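Local structure of exodeoxyribonuclease (Neisseria meningitidis, 2JC5) at residues E242-D246 / H247-V251; G187-M191 / W192-Y196; L37-E41 / A42-A46. The protein probably cleaves the DNA backbone at abasic sites during DNA repair, as a metal-dependent AP endonuclease of the AP/ExoA family. All blocks are in the same frame, centred on the assembly; numbering follows the deposited sequence. Where two conformers were deposited one is given.

Interaction 1 (E242-D246 / H247-V251); sequences EKFSD and HAPLV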
loop_
_atom_site.group_PDB
_atom_site.type_symbol
_atom_site.label_atom_id
_atom_site.label_comp_id
_atom_site.label_asym_id
_atom_site.label_seq_id
_atom_site.Cartn_x
_atom_site.Cartn_y
_atom_site.Cartn_z
ATOM N N GLU A 242 12.127 1.143 14.049
ATOM C CA GLU A 242 11.138 0.616 14.976
ATOM C C GLU A 242 10.288 -0.370 14.203
ATOM O O GLU A 242 10.239 -0.303 12.978
ATOM C CB GLU A 242 10.222 1.714 15.510
ATOM C CG GLU A 242 10.898 2.915 16.139
ATOM C CD GLU A 242 9.915 4.061 16.248
ATOM O OE1 GLU A 242 9.104 4.044 17.189
ATOM O OE2 GLU A 242 9.905 4.940 15.350
ATOM N N LYS A 243 9.609 -1.252 14.929
ATOM C CA LYS A 243 8.768 -2.294 14.351
ATOM C C LYS A 243 7.343 -2.128 14.851
ATOM O O LYS A 243 7.093 -2.221 16.067
ATOM C CB LYS A 243 9.318 -3.665 14.738
ATOM C CG LYS A 243 8.611 -4.843 14.093
ATOM C CD LYS A 243 8.947 -4.935 12.634
ATOM C CE LYS A 243 8.710 -6.337 12.048
ATOM N NZ LYS A 243 8.403 -6.168 10.619
ATOM N N PHE A 244 6.420 -1.873 13.916
ATOM C CA PHE A 244 5.020 -1.569 14.224
ATOM C C PHE A 244 4.051 -2.633 13.772
ATOM O O PHE A 244 2.865 -2.570 14.105
ATOM C CB PHE A 244 4.584 -0.297 13.487
ATOM C CG PHE A 244 5.504 0.870 13.671
ATOM C CD1 PHE A 244 5.762 1.370 14.925
ATOM C CD2 PHE A 244 6.072 1.508 12.586
ATOM C CE1 PHE A 244 6.586 2.478 15.090
ATOM C CE2 PHE A 244 6.905 2.596 12.759
ATOM C CZ PHE A 244 7.157 3.081 14.023
ATOM N N SER A 245 4.547 -3.593 13.000
ATOM C CA SER A 245 3.712 -4.421 12.177
ATOM C C SER A 245 4.602 -5.517 11.599
ATOM O O SER A 245 5.833 -5.427 11.715
ATOM C CB SER A 245 3.141 -3.569 11.029
ATOM O OG SER A 245 2.527 -4.339 10.028
ATOM N N ASP A 246 4.003 -6.512 10.954
ATOM C CA ASP A 246 4.794 -7.482 10.173
ATOM C C ASP A 246 5.333 -6.883 8.879
ATOM O O ASP A 246 6.268 -7.435 8.311
ATOM C CB ASP A 246 4.065 -8.817 9.920
ATOM C CG ASP A 246 2.700 -8.668 9.323
ATOM O OD1 ASP A 246 2.153 -7.554 9.260
ATOM O OD2 ASP A 246 2.183 -9.722 8.926
ATOM N N HIS A 247 4.780 -5.742 8.455
ATOM C CA HIS A 247 5.346 -4.969 7.359
ATOM C C HIS A 247 6.149 -3.809 7.913
ATOM O O HIS A 247 5.953 -3.400 9.065
ATOM C CB HIS A 247 4.260 -4.343 6.492
ATOM C CG HIS A 247 3.359 -5.325 5.815
ATOM N ND1 HIS A 247 3.358 -5.532 4.446
ATOM C CD2 HIS A 247 2.434 -6.172 6.320
ATOM C CE1 HIS A 247 2.449 -6.443 4.143
ATOM N NE2 HIS A 247 1.872 -6.847 5.260
ATOM N N ALA A 248 7.053 -3.288 7.082
ATOM C CA ALA A 248 7.748 -2.022 7.355
ATOM C C ALA A 248 7.154 -0.897 6.501
ATOM O O ALA A 248 6.797 -1.124 5.342
ATOM C CB ALA A 248 9.245 -2.169 7.059
ATOM N N PRO A 249 7.068 0.332 7.047
ATOM C CA PRO A 249 6.618 1.459 6.224
ATOM C C PRO A 249 7.530 1.746 5.052
ATOM O O PRO A 249 8.750 1.708 5.191
ATOM C CB PRO A 249 6.622 2.636 7.205
ATOM C CG PRO A 249 6.462 2.002 8.521
ATOM C CD PRO A 249 7.269 0.733 8.442
ATOM N N LEU A 250 6.918 2.026 3.907
ATOM C CA LEU A 250 7.604 2.415 2.688
ATOM C C LEU A 250 7.441 3.911 2.497
ATOM O O LEU A 250 6.333 4.402 2.351
ATOM C CB LEU A 250 7.021 1.648 1.499
ATOM C CG LEU A 250 7.486 2.044 0.101
ATOM C CD1 LEU A 250 9.006 1.827 -0.072
ATOM C CD2 LEU A 250 6.663 1.303 -0.936
ATOM N N VAL A 251 8.565 4.635 2.555
ATOM C CA VAL A 251 8.553 6.086 2.535
ATOM C C VAL A 251 9.170 6.580 1.243
ATOM O O VAL A 251 10.280 6.181 0.900
ATOM C CB VAL A 251 9.386 6.630 3.711
ATOM C CG1 VAL A 251 9.343 8.180 3.742
ATOM C CG2 VAL A 251 8.945 6.003 5.046
HETATM O O HOH W 1 6.863 -1.842 11.069
#
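Asp-246 and His-247 stand side by side and point the same way, yet their flat groups are turned almost perpendicular, the carboxylate and imidazole planes lying 85° apart. OD1 of Asp-246 comes to the edge of the ring, 3.3 Å from CD2 of His-247. The carboxylate reaches this place because CG of Asp-246 sits between its own backbone N and carbonyl carbon (chi1 52°), which folds the group back over the following peptide. Its other oxygen, OD2, takes a hydrogen bond from the indole of Trp-204. The imidazole is held at another edge, where ND1 of His-247 bonds Asp-221.

One direct hydrogen bond joins 242-246 to 247-251: the backbone N of His-247 gives its proton to OG of Ser-245 at 3.1 Å, with a nearly straight N-H...O angle of 166°. OG of Ser-245 is also hydrogen-bonded to the carbonyl O of Asn-8. This Ser-Asp-His run, leading into strand 250-254, is the SDH motif of the DNase I-like nucleases. Asp-246 is a metal ligand in another structure of this protein, and here its side chain lies about 4 Å from the bound magnesium ion; His-247 is the predicted proton acceptor, and its side chain touches Asp-149, also a predicted active-site residue.

Further back the turn is closed by other means. A water bridges it, accepting from N of Phe-244 and donating to O of His-247 at 2.7 Å. The Phe-244 ring crosses Pro-249 at about a right angle, CD2 of Phe-244 meeting CG of Pro-249 at 4.1 Å, near the ring plane. Lys-243, bent at chi2, curls NZ toward the carbonyl O of Ser-245, a weak bond of 2.9 Å.

Interaction 2 (G187-M191 / W192-Y196); sequences GWTDM and WRTLY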
loop_
_atom_site.group_PDB
_atom_site.type_symbol
_atom_site.label_atom_id
_atom_site.label_comp_id
_atom_site.label_asym_id
_atom_site.label_seq_id
_atom_site.Cartn_x
_atom_site.Cartn_y
_atom_site.Cartn_z
ATOM N N GLY A 187 2.315 1.322 -17.996
ATOM C CA GLY A 187 3.285 2.399 -17.829
ATOM C C GLY A 187 3.340 3.008 -16.441
ATOM O O GLY A 187 3.847 4.123 -16.261
ATOM N N TRP A 188 2.816 2.290 -15.449
ATOM C CA TRP A 188 3.044 2.703 -14.054
ATOM C C TRP A 188 4.500 2.452 -13.654
ATOM O O TRP A 188 5.135 1.501 -14.121
ATOM C CB TRP A 188 2.108 1.973 -13.097
ATOM C CG TRP A 188 0.683 2.394 -13.226
ATOM C CD1 TRP A 188 -0.238 1.894 -14.084
ATOM C CD2 TRP A 188 0.039 3.423 -12.495
ATOM N NE1 TRP A 188 -1.432 2.540 -13.927
ATOM C CE2 TRP A 188 -1.289 3.496 -12.957
ATOM C CE3 TRP A 188 0.451 4.295 -11.491
ATOM C CZ2 TRP A 188 -2.215 4.389 -12.431
ATOM C CZ3 TRP A 188 -0.479 5.189 -10.966
ATOM C CH2 TRP A 188 -1.788 5.224 -11.441
ATOM N N THR A 189 5.022 3.305 -12.774
ATOM C CA THR A 189 6.386 3.161 -12.273
ATOM C C THR A 189 6.347 2.556 -10.878
ATOM O O THR A 189 5.712 3.101 -9.986
ATOM C CB THR A 189 7.101 4.535 -12.218
ATOM O OG1 THR A 189 7.255 5.038 -13.547
ATOM C CG2 THR A 189 8.483 4.452 -11.561
ATOM N N ASP A 190 7.089 1.464 -10.693
ATOM C CA ASP A 190 7.314 0.857 -9.390
ATOM C C ASP A 190 8.410 1.703 -8.760
ATOM O O ASP A 190 9.586 1.592 -9.111
ATOM C CB ASP A 190 7.715 -0.610 -9.626
ATOM C CG ASP A 190 8.143 -1.322 -8.386
ATOM O OD1 ASP A 190 8.290 -0.668 -7.327
ATOM O OD2 ASP A 190 8.328 -2.566 -8.494
ATOM N N MET A 191 8.028 2.579 -7.846
ATOM C CA MET A 191 8.922 3.668 -7.470
ATOM C C MET A 191 10.205 3.166 -6.821
ATOM O O MET A 191 11.298 3.669 -7.118
ATOM C CB MET A 191 8.223 4.671 -6.559
ATOM C CG MET A 191 8.766 6.075 -6.686
ATOM S SD MET A 191 8.612 6.820 -8.342
ATOM C CE MET A 191 10.280 6.717 -9.028
ATOM N N TRP A 192 10.082 2.180 -5.934
ATOM C CA TRP A 192 11.247 1.640 -5.260
ATOM C C TRP A 192 12.244 1.049 -6.259
ATOM O O TRP A 192 13.452 1.319 -6.214
ATOM C CB TRP A 192 10.867 0.544 -4.252
ATOM C CG TRP A 192 12.082 -0.015 -3.600
ATOM C CD1 TRP A 192 12.800 -1.105 -3.983
ATOM C CD2 TRP A 192 12.789 0.569 -2.496
ATOM N NE1 TRP A 192 13.903 -1.258 -3.156
ATOM C CE2 TRP A 192 13.914 -0.247 -2.235
ATOM C CE3 TRP A 192 12.571 1.695 -1.692
ATOM C CZ2 TRP A 192 14.798 0.017 -1.207
ATOM C CZ3 TRP A 192 13.457 1.949 -0.667
ATOM C CH2 TRP A 192 14.570 1.123 -0.443
ATOM N N ARG A 193 11.741 0.214 -7.159
ATOM C CA ARG A 193 12.623 -0.522 -8.066
ATOM C C ARG A 193 13.257 0.425 -9.060
ATOM O O ARG A 193 14.390 0.204 -9.491
ATOM C CB ARG A 193 11.838 -1.612 -8.783
ATOM C CG ARG A 193 12.628 -2.479 -9.711
ATOM C CD ARG A 193 13.812 -3.135 -9.084
ATOM N NE ARG A 193 13.470 -3.970 -7.940
ATOM C CZ ARG A 193 14.012 -3.895 -6.727
ATOM N NH1 ARG A 193 14.938 -2.996 -6.415
ATOM N NH2 ARG A 193 13.601 -4.746 -5.786
ATOM N N THR A 194 12.547 1.495 -9.408
ATOM C CA THR A 194 13.086 2.487 -10.318
ATOM C C THR A 194 14.168 3.313 -9.651
ATOM O O THR A 194 15.222 3.578 -10.255
ATOM C CB THR A 194 11.955 3.344 -10.912
ATOM O OG1 THR A 194 11.208 2.520 -11.811
ATOM C CG2 THR A 194 12.496 4.531 -11.690
ATOM N N LEU A 195 13.928 3.730 -8.414
ATOM C CA LEU A 195 14.929 4.496 -7.662
ATOM C C LEU A 195 16.198 3.687 -7.374
ATOM O O LEU A 195 17.300 4.233 -7.444
ATOM C CB LEU A 195 14.366 5.003 -6.323
ATOM C CG LEU A 195 13.404 6.182 -6.408
ATOM C CD1 LEU A 195 12.680 6.408 -5.105
ATOM C CD2 LEU A 195 14.159 7.453 -6.837
ATOM N N TYR A 196 16.024 2.413 -7.006
ATOM C CA TYR A 196 17.117 1.575 -6.504
ATOM C C TYR A 196 17.075 0.202 -7.178
ATOM O O TYR A 196 16.649 -0.777 -6.585
ATOM C CB TYR A 196 16.997 1.421 -4.981
ATOM C CG TYR A 196 16.907 2.741 -4.267
ATOM C CD1 TYR A 196 17.904 3.694 -4.408
ATOM C CD2 TYR A 196 15.810 3.065 -3.486
ATOM C CE1 TYR A 196 17.819 4.941 -3.765
ATOM C CE2 TYR A 196 15.710 4.296 -2.853
ATOM C CZ TYR A 196 16.716 5.235 -2.990
ATOM O OH TYR A 196 16.598 6.450 -2.341
HETATM O O HOH W 2 7.516 0.703 -4.978
HETATM O O HOH W 3 9.153 0.696 -12.590
#
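CG2 of Thr-189 meets OG1 of Thr-194 at 3.3 Å, the two side chains crossing at about a right angle. At Asp-190, the N-cap of helix 191-195, the carbonyl O accepts from N of Thr-194 at 3.0 Å. The Asp-190 carboxylate lies alongside the base of Arg-193, OD2 being 3.6 Å from CB of Arg-193, while the charged ends part: OD2 pairs with Arg-219, and the arginine, bent at chi2 and chi3, reaches Asp-158. The carboxylate reaches the first turn through water, which donates to OD1 of Asp-190 and accepts from N of Trp-192. A second water accepts from N of Asp-190 and also hydrogen-bonds OG1 of Thr-194. Met-191 begins the helix proper, its O taking the N-H of Leu-195 at 2.9 Å (163°). Its side chain, bent at chi2 and chi3, brings CE to 4.1 Å from CG of Leu-195.

The junction belongs to one sheet and packs on the other: Thr-189 of strand 189-190 pairs with Val-225 of strand 217-225, while Met-191 packs on Val-252 of strand 250-254, and Trp-192 and Leu-195 lie against Ala-236 of strand 233-238.

Interaction 3 (L37-E41 / A42-A46); sequences LKAQE and ADLSA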
loop_
_atom_site.group_PDB
_atom_site.type_symbol
_atom_site.label_atom_id
_atom_site.label_comp_id
_atom_site.label_asym_id
_atom_site.label_seq_id
_atom_site.Cartn_x
_atom_site.Cartn_y
_atom_site.Cartn_z
ATOM N N LEU A 37 -6.560 -2.009 8.794
ATOM C CA LEU A 37 -7.006 -1.403 10.041
ATOM C C LEU A 37 -7.416 -2.478 11.068
ATOM O O LEU A 37 -7.208 -2.312 12.269
ATOM C CB LEU A 37 -8.212 -0.523 9.809
ATOM C CG LEU A 37 -8.006 0.700 8.903
ATOM C CD1 LEU A 37 -9.358 1.398 8.570
ATOM C CD2 LEU A 37 -7.005 1.646 9.537
ATOM N N LYS A 38 -8.022 -3.553 10.584
ATOM C CA LYS A 38 -8.627 -4.601 11.436
ATOM C C LYS A 38 -9.596 -3.969 12.433
ATOM O O LYS A 38 -9.638 -4.360 13.604
ATOM C CB LYS A 38 -7.595 -5.441 12.218
ATOM C CG LYS A 38 -6.638 -6.317 11.419
ATOM C CD LYS A 38 -5.901 -7.281 12.391
ATOM C CE LYS A 38 -4.924 -8.195 11.714
ATOM N NZ LYS A 38 -4.489 -9.241 12.669
ATOM N N ALA A 39 -10.370 -2.999 11.963
ATOM C CA ALA A 39 -11.219 -2.188 12.824
ATOM C C ALA A 39 -12.323 -1.627 11.963
ATOM O O ALA A 39 -12.090 -1.314 10.794
ATOM C CB ALA A 39 -10.412 -1.041 13.473
ATOM N N GLN A 40 -13.524 -1.537 12.526
ATOM C CA GLN A 40 -14.610 -0.783 11.918
ATOM C C GLN A 40 -14.651 0.619 12.502
ATOM O O GLN A 40 -13.944 0.918 13.456
ATOM C CB GLN A 40 -15.911 -1.519 12.144
ATOM C CG GLN A 40 -15.852 -2.889 11.528
ATOM C CD GLN A 40 -17.057 -3.699 11.794
ATOM O OE1 GLN A 40 -17.599 -3.698 12.902
ATOM N NE2 GLN A 40 -17.493 -4.433 10.771
ATOM N N GLU A 41 -15.475 1.486 11.932
ATOM C CA GLU A 41 -15.482 2.882 12.353
ATOM C C GLU A 41 -15.734 3.026 13.859
ATOM O O GLU A 41 -15.077 3.826 14.530
ATOM C CB GLU A 41 -16.491 3.683 11.534
ATOM C CG GLU A 41 -16.380 5.187 11.711
ATOM C CD GLU A 41 -17.137 5.971 10.650
ATOM O OE1 GLU A 41 -17.121 5.580 9.449
ATOM O OE2 GLU A 41 -17.734 7.001 11.031
ATOM N N ALA A 42 -16.635 2.201 14.388
ATOM C CA ALA A 42 -16.960 2.216 15.812
ATOM C C ALA A 42 -15.776 1.895 16.721
ATOM O O ALA A 42 -15.785 2.254 17.898
ATOM C CB ALA A 42 -18.114 1.246 16.102
ATOM N N ASP A 43 -14.775 1.200 16.181
ATOM C CA ASP A 43 -13.582 0.804 16.928
ATOM C C ASP A 43 -12.449 1.807 16.860
ATOM O O ASP A 43 -11.455 1.656 17.578
ATOM C CB ASP A 43 -13.011 -0.514 16.378
ATOM C CG ASP A 43 -14.017 -1.622 16.325
ATOM O OD1 ASP A 43 -14.654 -1.928 17.356
ATOM O OD2 ASP A 43 -14.131 -2.258 15.255
ATOM N N LEU A 44 -12.563 2.796 15.981
ATOM C CA LEU A 44 -11.491 3.755 15.789
ATOM C C LEU A 44 -11.597 4.881 16.805
ATOM O O LEU A 44 -12.644 5.510 16.924
ATOM C CB LEU A 44 -11.552 4.371 14.396
ATOM C CG LEU A 44 -11.418 3.435 13.197
ATOM C CD1 LEU A 44 -11.675 4.199 11.907
ATOM C CD2 LEU A 44 -10.070 2.704 13.145
ATOM N N SER A 45 -10.497 5.135 17.500
ATOM C CA SER A 45 -10.409 6.279 18.390
ATOM C C SER A 45 -10.217 7.545 17.554
ATOM O O SER A 45 -9.913 7.479 16.354
ATOM C CB SER A 45 -9.259 6.083 19.374
ATOM O OG SER A 45 -9.429 4.896 20.136
ATOM N N ALA A 46 -10.386 8.708 18.185
ATOM C CA ALA A 46 -10.211 9.970 17.490
ATOM C C ALA A 46 -8.829 10.066 16.840
ATOM O O ALA A 46 -8.692 10.594 15.733
ATOM C CB ALA A 46 -10.424 11.141 18.472
HETATM O O HOH W 4 -17.024 -3.029 15.722
HETATM O O HOH W 5 -15.567 5.796 16.431
#
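Two consecutive i+3 to i backbone hydrogen bonds wind residues 40-44 into a short 3-10 turn: N of Asp-43 reaches O of Gln-40 at 2.9 Å, and N of Leu-44 reaches O of Glu-41 at 3.1 Å. A side chain closes the turn in the reverse direction, since OD2 of Asp-43 accepts the N-H of Gln-40 at 2.9 Å (160°) on its anti side. With CG beside the backbone N (chi1 -54°), the aspartate is directed back over the start of the turn, completing a reciprocal pair of bonds with Gln-40. Those two side chains run alongside each other, their amide and carboxylate planes only 10° apart, and a water donates to OE1 of Gln-40. NE2 of Gln-40 is hydrogen-bonded to the carbonyl O of Ala-61. On the apolar side, CB of Ala-39 touches CD2 of Leu-44 at 3.8 Å. A second water donates to O of Glu-41 and O of Leu-44.

The turn lies in the connection between strand 31-35 and helix 46-49. Ala-39 and Leu-44 rest against helix 12-17 at Arg-13 and Ile-12, and in the conformer given OE1 of Glu-41 bonds NE1 of Trp-58 in strand 55-59.

Along the chain, interaction 3 (37-46) comes first, interaction 2 (187-196) next and interaction 1 (242-251) last. Interactions 2 and 3 lie on opposite sides of the chain's centre, 33 Å apart between centres; interaction 1 is 20 Å from each. It touches interaction 2 through CD1 of Leu-250 and CE3 of Trp-192, 3.9 Å apart. Interaction 3 stays about 8 Å from interaction 1 at the nearest atoms. Interactions 1 and 3 adjoin strands 250-254 and 31-35 of the six-stranded sheet; interaction 2 starts in the other sheet and packs on it. Interaction 1, with Asp-246 and the predicted proton acceptor His-247, lies at the metal site, while interaction 3 follows metal ligand Glu-36 at some distance.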